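Side-chain contacts in Arf-GAP (Mus musculus, PDB 5C79), which probably stimulates GTP hydrolysis on the small GTPase Arf1 and, through its PH domain, binds the membrane phospholipid phosphatidylinositol 4,5-bisphosphate: residues 48-51 with 52-56; 115-118 with 119-123. All coordinates share one frame; numbering follows the deposited sequence.

Contact 1. Residues 48-51 with 52-56; sequences KSDG and IRKVW. With PBU ((2R)-3-{[(R)-hydroxy{[(1R,2R,3S,4R,5R,6S)-2,3,6-trihydroxy-4,5-bis(phosphonooxy)cyclohexyl]oxy}phosphoryl]oxy}propane-1 ,2-diyl dibutanoate), chain C.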
loop_
_atom_site.group_PDB
_atom_site.type_symbol
_atom_site.label_atom_id
_atom_site.label_comp_id
_atom_site.label_asym_id
_atom_site.label_seq_id
_atom_site.Cartn_x
_atom_site.Cartn_y
_atom_site.Cartn_z
ATOM N N LYS A 48 8.846 3.657 -4.826
ATOM C CA LYS A 48 10.032 4.474 -5.150
ATOM C C LYS A 48 11.282 3.904 -4.482
ATOM O O LYS A 48 11.272 3.643 -3.263
ATOM C CB LYS A 48 9.862 5.924 -4.721
ATOM C CG LYS A 48 10.847 6.836 -5.442
ATOM C CD LYS A 48 10.707 8.294 -5.072
ATOM C CE LYS A 48 9.483 8.976 -5.654
ATOM N NZ LYS A 48 9.580 9.103 -7.138
ATOM N N SER A 49 12.343 3.698 -5.270
ATOM C CA SER A 49 13.650 3.367 -4.727
ATOM C C SER A 49 14.260 4.628 -4.098
ATOM O O SER A 49 13.751 5.734 -4.253
ATOM C CB SER A 49 14.590 2.843 -5.808
ATOM O OG SER A 49 14.986 3.872 -6.692
ATOM N N ASP A 50 15.379 4.457 -3.421
ATOM C CA ASP A 50 16.161 5.620 -2.953
ATOM C C ASP A 50 17.650 5.380 -3.114
ATOM O O ASP A 50 18.068 4.256 -3.435
ATOM C CB ASP A 50 15.800 5.951 -1.489
ATOM C CG ASP A 50 16.161 7.387 -1.090
ATOM O OD1 ASP A 50 16.296 8.270 -1.972
ATOM O OD2 ASP A 50 16.289 7.652 0.119
ATOM N N GLY A 51 18.418 6.467 -2.952
ATOM C CA GLY A 51 19.871 6.468 -3.096
ATOM C C GLY A 51 20.267 7.223 -4.337
ATOM O O GLY A 51 19.586 8.181 -4.789
ATOM N N ILE A 52 21.367 6.793 -4.931
ATOM C CA ILE A 52 21.909 7.463 -6.108
ATOM C C ILE A 52 20.879 7.457 -7.241
ATOM O O ILE A 52 20.839 8.380 -8.059
ATOM C CB ILE A 52 23.227 6.791 -6.563
ATOM C CG1 ILE A 52 24.283 6.914 -5.474
ATOM C CG2 ILE A 52 23.759 7.388 -7.868
ATOM C CD1 ILE A 52 25.399 5.914 -5.660
ATOM N N ARG A 53 20.085 6.390 -7.297
ATOM C CA ARG A 53 18.945 6.309 -8.211
ATOM C C ARG A 53 17.619 6.222 -7.429
ATOM O O ARG A 53 17.400 5.270 -6.662
ATOM C CB ARG A 53 19.159 5.110 -9.135
ATOM C CG ARG A 53 18.421 5.159 -10.455
ATOM C CD ARG A 53 18.714 3.896 -11.261
ATOM N NE ARG A 53 18.181 2.666 -10.674
ATOM C CZ ARG A 53 18.035 1.515 -11.328
ATOM N NH1 ARG A 53 18.369 1.409 -12.620
ATOM N NH2 ARG A 53 17.540 0.461 -10.689
ATOM N N LYS A 54 16.780 7.249 -7.583
ATOM C CA LYS A 54 15.398 7.274 -7.102
ATOM C C LYS A 54 14.470 7.063 -8.318
ATOM O O LYS A 54 14.206 7.990 -9.104
ATOM C CB LYS A 54 15.004 8.597 -6.427
ATOM C CG LYS A 54 15.299 8.870 -4.939
ATOM C CD LYS A 54 14.880 10.325 -4.589
ATOM C CE LYS A 54 14.280 10.634 -3.211
ATOM N NZ LYS A 54 15.188 10.686 -1.996
ATOM N N VAL A 55 13.970 5.855 -8.465
ATOM C CA VAL A 55 13.018 5.563 -9.539
ATOM C C VAL A 55 11.827 4.771 -9.023
ATOM O O VAL A 55 11.931 4.024 -8.060
ATOM C CB VAL A 55 13.657 4.787 -10.715
ATOM C CG1 VAL A 55 14.672 5.671 -11.418
ATOM C CG2 VAL A 55 14.273 3.487 -10.256
ATOM N N TRP A 56 10.727 4.869 -9.750
ATOM C CA TRP A 56 9.551 4.071 -9.438
ATOM C C TRP A 56 9.769 2.642 -9.945
ATOM O O TRP A 56 10.212 2.456 -11.098
ATOM C CB TRP A 56 8.328 4.639 -10.125
ATOM C CG TRP A 56 7.862 5.938 -9.577
ATOM C CD1 TRP A 56 7.918 7.168 -10.184
ATOM C CD2 TRP A 56 7.270 6.159 -8.290
ATOM N NE1 TRP A 56 7.397 8.135 -9.341
ATOM C CE2 TRP A 56 6.964 7.537 -8.188
ATOM C CE3 TRP A 56 6.932 5.319 -7.243
ATOM C CZ2 TRP A 56 6.343 8.081 -7.051
ATOM C CZ3 TRP A 56 6.353 5.845 -6.114
ATOM C CH2 TRP A 56 6.079 7.222 -6.002
HETATM P P1 PBU C . 17.926 -1.943 -7.888
HETATM P P4 PBU C . 14.218 -0.511 -0.983
HETATM P P5 PBU C . 13.104 -4.659 -3.340
HETATM C "C3'" PBU C . 20.229 -1.060 -8.720
HETATM C "C2'" PBU C . 21.366 -0.723 -7.783
HETATM O "O2'" PBU C . 21.548 0.704 -7.747
HETATM C "C1'" PBU C . 22.591 -1.555 -8.191
HETATM O "O1'" PBU C . 23.216 -2.008 -6.999
HETATM C C1 PBU C . 16.536 -1.715 -5.583
HETATM O O1 PBU C . 17.698 -2.161 -6.288
HETATM C C2 PBU C . 16.792 -0.409 -4.795
HETATM O O2 PBU C . 17.839 -0.453 -3.822
HETATM C C3 PBU C . 15.576 -0.053 -4.000
HETATM O O3 PBU C . 15.844 1.130 -3.201
HETATM C C4 PBU C . 15.181 -1.297 -3.194
HETATM O O4 PBU C . 14.064 -0.923 -2.493
HETATM C C5 PBU C . 14.783 -2.530 -3.961
HETATM O O5 PBU C . 14.371 -3.663 -3.146
HETATM C C6 PBU C . 16.021 -2.890 -4.728
HETATM O O6 PBU C . 15.613 -3.981 -5.504
HETATM C C7 PBU C . 22.078 1.347 -8.955
HETATM O O7 PBU C . 21.363 1.556 -9.922
HETATM C C8 PBU C . 23.517 1.810 -8.965
HETATM C C9 PBU C . 23.553 3.210 -8.376
HETATM C C10 PBU C . 22.844 3.195 -7.040
HETATM C C11 PBU C . 23.407 -3.406 -6.659
HETATM O O11 PBU C . 22.661 -4.270 -7.087
HETATM C C12 PBU C . 24.565 -3.754 -5.763
HETATM C C13 PBU C . 25.832 -3.195 -6.399
HETATM C C14 PBU C . 26.055 -1.746 -6.025
HETATM O O41 PBU C . 14.698 0.923 -0.794
HETATM O O42 PBU C . 15.022 -1.678 -0.434
HETATM O O43 PBU C . 12.764 -0.450 -0.606
HETATM O O51 PBU C . 12.970 -5.124 -1.898
HETATM O O52 PBU C . 12.008 -3.670 -3.720
HETATM O O53 PBU C . 13.194 -5.722 -4.350
HETATM O OP1 PBU C . 19.491 -2.086 -8.074
HETATM O OP2 PBU C . 17.390 -0.572 -8.262
HETATM O OP3 PBU C . 17.480 -3.150 -8.670
HETATM O O HOH W 1 19.871 3.799 -5.640
#
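One face of the Trp-56 indole is covered by the folded end of Lys-48. The ammonium sits over the five-membered ring in a cation-pi contact, NZ of Lys-48 lying 3.6 Å from the centroid of that ring, while CE of the same lysine makes a CH-pi contact with the six-membered ring. CG of Lys-48 is anti to its own N (chi1 -161°) and the chain then bends at chi3 and chi4, which curls NZ back over the indole. The second flat group, the Arg-53 guanidinium, has the ester carbonyl oxygen O7 of the bound lipid over one face, toward its rim, and donates a hydrogen bond through NH2 to OP2 of the linking phosphate, 2.6 Å away.

Between these groups Ser-49 ties the hairpin together. Its buried hydroxyl is gripped by two bonds: OG donates to Arg-53 O, which it meets from above the carbonyl plane at 2.8 Å, and accepts a nearly straight bond from Val-55 N. Ser-49 N in turn donates to Val-55 O (N-H...O 175°). Farther out, Lys-54 runs alongside Asp-50, and its NZ forms a salt bridge with Asp-50 OD1, 2.7 Å away and above the carboxylate plane. A water bridges Asp-50 O and Arg-53 N. Gly-51 makes the turn at backbone angles where a CB would jam against the carbonyl O of Asp-50. CB of Ile-52 lies 3.6 Å from C10 of a lipid acyl chain, and Asp-50 N gives a weak bond to inositol O3.

Lys-47, Arg-59 and Arg-106 add further basic donors to this lipid. In this loop between the first two strands of a PH domain, Ser-49, Asp-50, Ile-52 and Arg-53 line its pocket, while Trp-56 lines a second phosphoinositide pocket.

Contact 2. Residues 115-118 with 119-123; sequences EQDY and IAWIS
Tyr-118 and Ile-122 meet one turn apart on the C-terminal helix of the PH-domain fold, and they form the tight part of this contact. The CD1 methyl of Ile-122 lies over one face of the phenol in a CH-pi contact, 3.5 Å from the ring centroid and nearest to CE2. CG of Tyr-118 stands anti to the backbone N (chi1 159°), which swings the ring out beside the following turn, where Ile-119 CD1 also approaches Tyr-118 CD1 at 4.0 Å. Strand 88-91 lies against this side of the helix, Pro-91 touching both Tyr-118 and Ile-122. With the phenol gone, as in an alanine here, the Ile-122 methyl would probably lose its aromatic partner and a gap would be likely to open beside Pro-91.

On another side the helix faces strands 41-48 and 56-64, with the buried Trp-121 packed on Leu-45, Cys-61 and Val-63. Asp-117 runs alongside that tryptophan, its carboxylate turned 76° from the indole plane, and OD1 of Asp-117 forms a salt bridge with Lys-41. The solvent side is looser: Glu-115 and Gln-116 are exposed, and their side chains stay clear of residues 119-123. At the far end, Ile-119 O accepts from both Ser-123 N, 2.9 Å away, and Ser-123 OG, 2.7 Å away, from opposite faces of its carbonyl plane.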
loop_
_atom_site.group_PDB
_atom_site.type_symbol
_atom_site.label_atom_id
_atom_site.label_comp_id
_atom_site.label_asym_id
_atom_site.label_seq_id
_atom_site.Cartn_x
_atom_site.Cartn_y
_atom_site.Cartn_z
ATOM N N GLU A 115 -5.859 7.581 -11.003
ATOM C CA GLU A 115 -6.836 8.138 -10.031
ATOM C C GLU A 115 -7.711 7.073 -9.380
ATOM O O GLU A 115 -7.811 6.971 -8.151
ATOM C CB GLU A 115 -7.754 9.221 -10.703
ATOM C CG GLU A 115 -7.945 9.200 -12.243
ATOM C CD GLU A 115 -9.092 8.307 -12.720
ATOM O OE1 GLU A 115 -8.796 7.157 -13.123
ATOM O OE2 GLU A 115 -10.286 8.745 -12.679
ATOM N N GLN A 116 -8.329 6.286 -10.228
ATOM C CA GLN A 116 -9.271 5.268 -9.790
ATOM C C GLN A 116 -8.571 4.122 -9.009
ATOM O O GLN A 116 -9.087 3.639 -7.996
ATOM C CB GLN A 116 -10.044 4.718 -10.985
ATOM C CG GLN A 116 -11.102 5.690 -11.537
ATOM C CD GLN A 116 -12.525 5.380 -11.072
ATOM O OE1 GLN A 116 -12.756 5.068 -9.898
ATOM N NE2 GLN A 116 -13.494 5.466 -12.001
ATOM N N ASP A 117 -7.428 3.661 -9.503
ATOM C CA ASP A 117 -6.692 2.617 -8.737
ATOM C C ASP A 117 -6.104 3.149 -7.450
ATOM O O ASP A 117 -6.020 2.403 -6.484
ATOM C CB ASP A 117 -5.651 1.829 -9.528
ATOM C CG ASP A 117 -5.557 0.369 -9.043
ATOM O OD1 ASP A 117 -6.613 -0.303 -8.789
ATOM O OD2 ASP A 117 -4.467 -0.154 -8.897
ATOM N N TYR A 118 -5.706 4.423 -7.442
ATOM C CA TYR A 118 -5.325 5.154 -6.214
ATOM C C TYR A 118 -6.465 5.127 -5.193
ATOM O O TYR A 118 -6.250 4.774 -4.046
ATOM C CB TYR A 118 -4.904 6.600 -6.551
ATOM C CG TYR A 118 -4.916 7.685 -5.493
ATOM C CD1 TYR A 118 -6.061 8.459 -5.276
ATOM C CD2 TYR A 118 -3.768 7.989 -4.733
ATOM C CE1 TYR A 118 -6.063 9.475 -4.331
ATOM C CE2 TYR A 118 -3.768 9.018 -3.812
ATOM C CZ TYR A 118 -4.917 9.746 -3.606
ATOM O OH TYR A 118 -4.937 10.769 -2.699
ATOM N N ILE A 119 -7.674 5.459 -5.635
ATOM C CA ILE A 119 -8.858 5.442 -4.749
ATOM C C ILE A 119 -9.084 4.021 -4.225
ATOM O O ILE A 119 -9.330 3.841 -3.039
ATOM C CB ILE A 119 -10.138 5.982 -5.419
ATOM C CG1 ILE A 119 -10.040 7.508 -5.596
ATOM C CG2 ILE A 119 -11.385 5.705 -4.580
ATOM C CD1 ILE A 119 -9.898 8.326 -4.327
ATOM N N ALA A 120 -8.969 3.040 -5.103
ATOM C CA ALA A 120 -9.127 1.634 -4.743
ATOM C C ALA A 120 -8.127 1.179 -3.702
ATOM O O ALA A 120 -8.522 0.640 -2.639
ATOM C CB ALA A 120 -9.053 0.749 -5.953
ATOM N N TRP A 121 -6.836 1.400 -3.988
ATOM C CA TRP A 121 -5.783 1.034 -2.990
ATOM C C TRP A 121 -5.991 1.698 -1.639
ATOM O O TRP A 121 -5.963 1.061 -0.579
ATOM C CB TRP A 121 -4.382 1.352 -3.511
ATOM C CG TRP A 121 -3.851 0.276 -4.337
ATOM C CD1 TRP A 121 -3.665 0.280 -5.705
ATOM C CD2 TRP A 121 -3.458 -1.015 -3.872
ATOM N NE1 TRP A 121 -3.192 -0.973 -6.102
ATOM C CE2 TRP A 121 -3.023 -1.762 -4.987
ATOM C CE3 TRP A 121 -3.404 -1.607 -2.604
ATOM C CZ2 TRP A 121 -2.571 -3.102 -4.864
ATOM C CZ3 TRP A 121 -2.945 -2.922 -2.491
ATOM C CH2 TRP A 121 -2.522 -3.643 -3.607
ATOM N N ILE A 122 -6.196 3.003 -1.644
ATOM C CA ILE A 122 -6.328 3.728 -0.376
ATOM C C ILE A 122 -7.597 3.286 0.384
ATOM O O ILE A 122 -7.581 3.110 1.599
ATOM C CB ILE A 122 -6.281 5.225 -0.586
ATOM C CG1 ILE A 122 -4.857 5.616 -1.001
ATOM C CG2 ILE A 122 -6.613 5.959 0.701
ATOM C CD1 ILE A 122 -4.736 7.050 -1.448
ATOM N N SER A 123 -8.672 3.074 -0.348
ATOM C CA SER A 123 -9.937 2.590 0.265
ATOM C C SER A 123 -9.775 1.199 0.891
ATOM O O SER A 123 -10.227 0.973 2.021
ATOM C CB SER A 123 -11.063 2.569 -0.778
ATOM O OG SER A 123 -11.364 3.905 -1.191
#

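In the fold
Contact 1 and contact 2 lie at different ends of one PH domain, their centres about 23 Å apart and their nearest atoms about 10 Å apart, so neither touches the other. Contact 1 is a surface loop with its centre about 18 Å from the centre of the chain; it lines a pocket for one bound phosphoinositide and, through Trp-56, contributes to a second. Contact 2, its centre about 10 Å from that of the chain, belongs to helix 115-135 and packs on the sheet. Two strands connect them: strand 41-48 leads into the loop and strand 56-64 out of it, and both pass under the helix, where they meet Asp-117, Ala-120 and Trp-121.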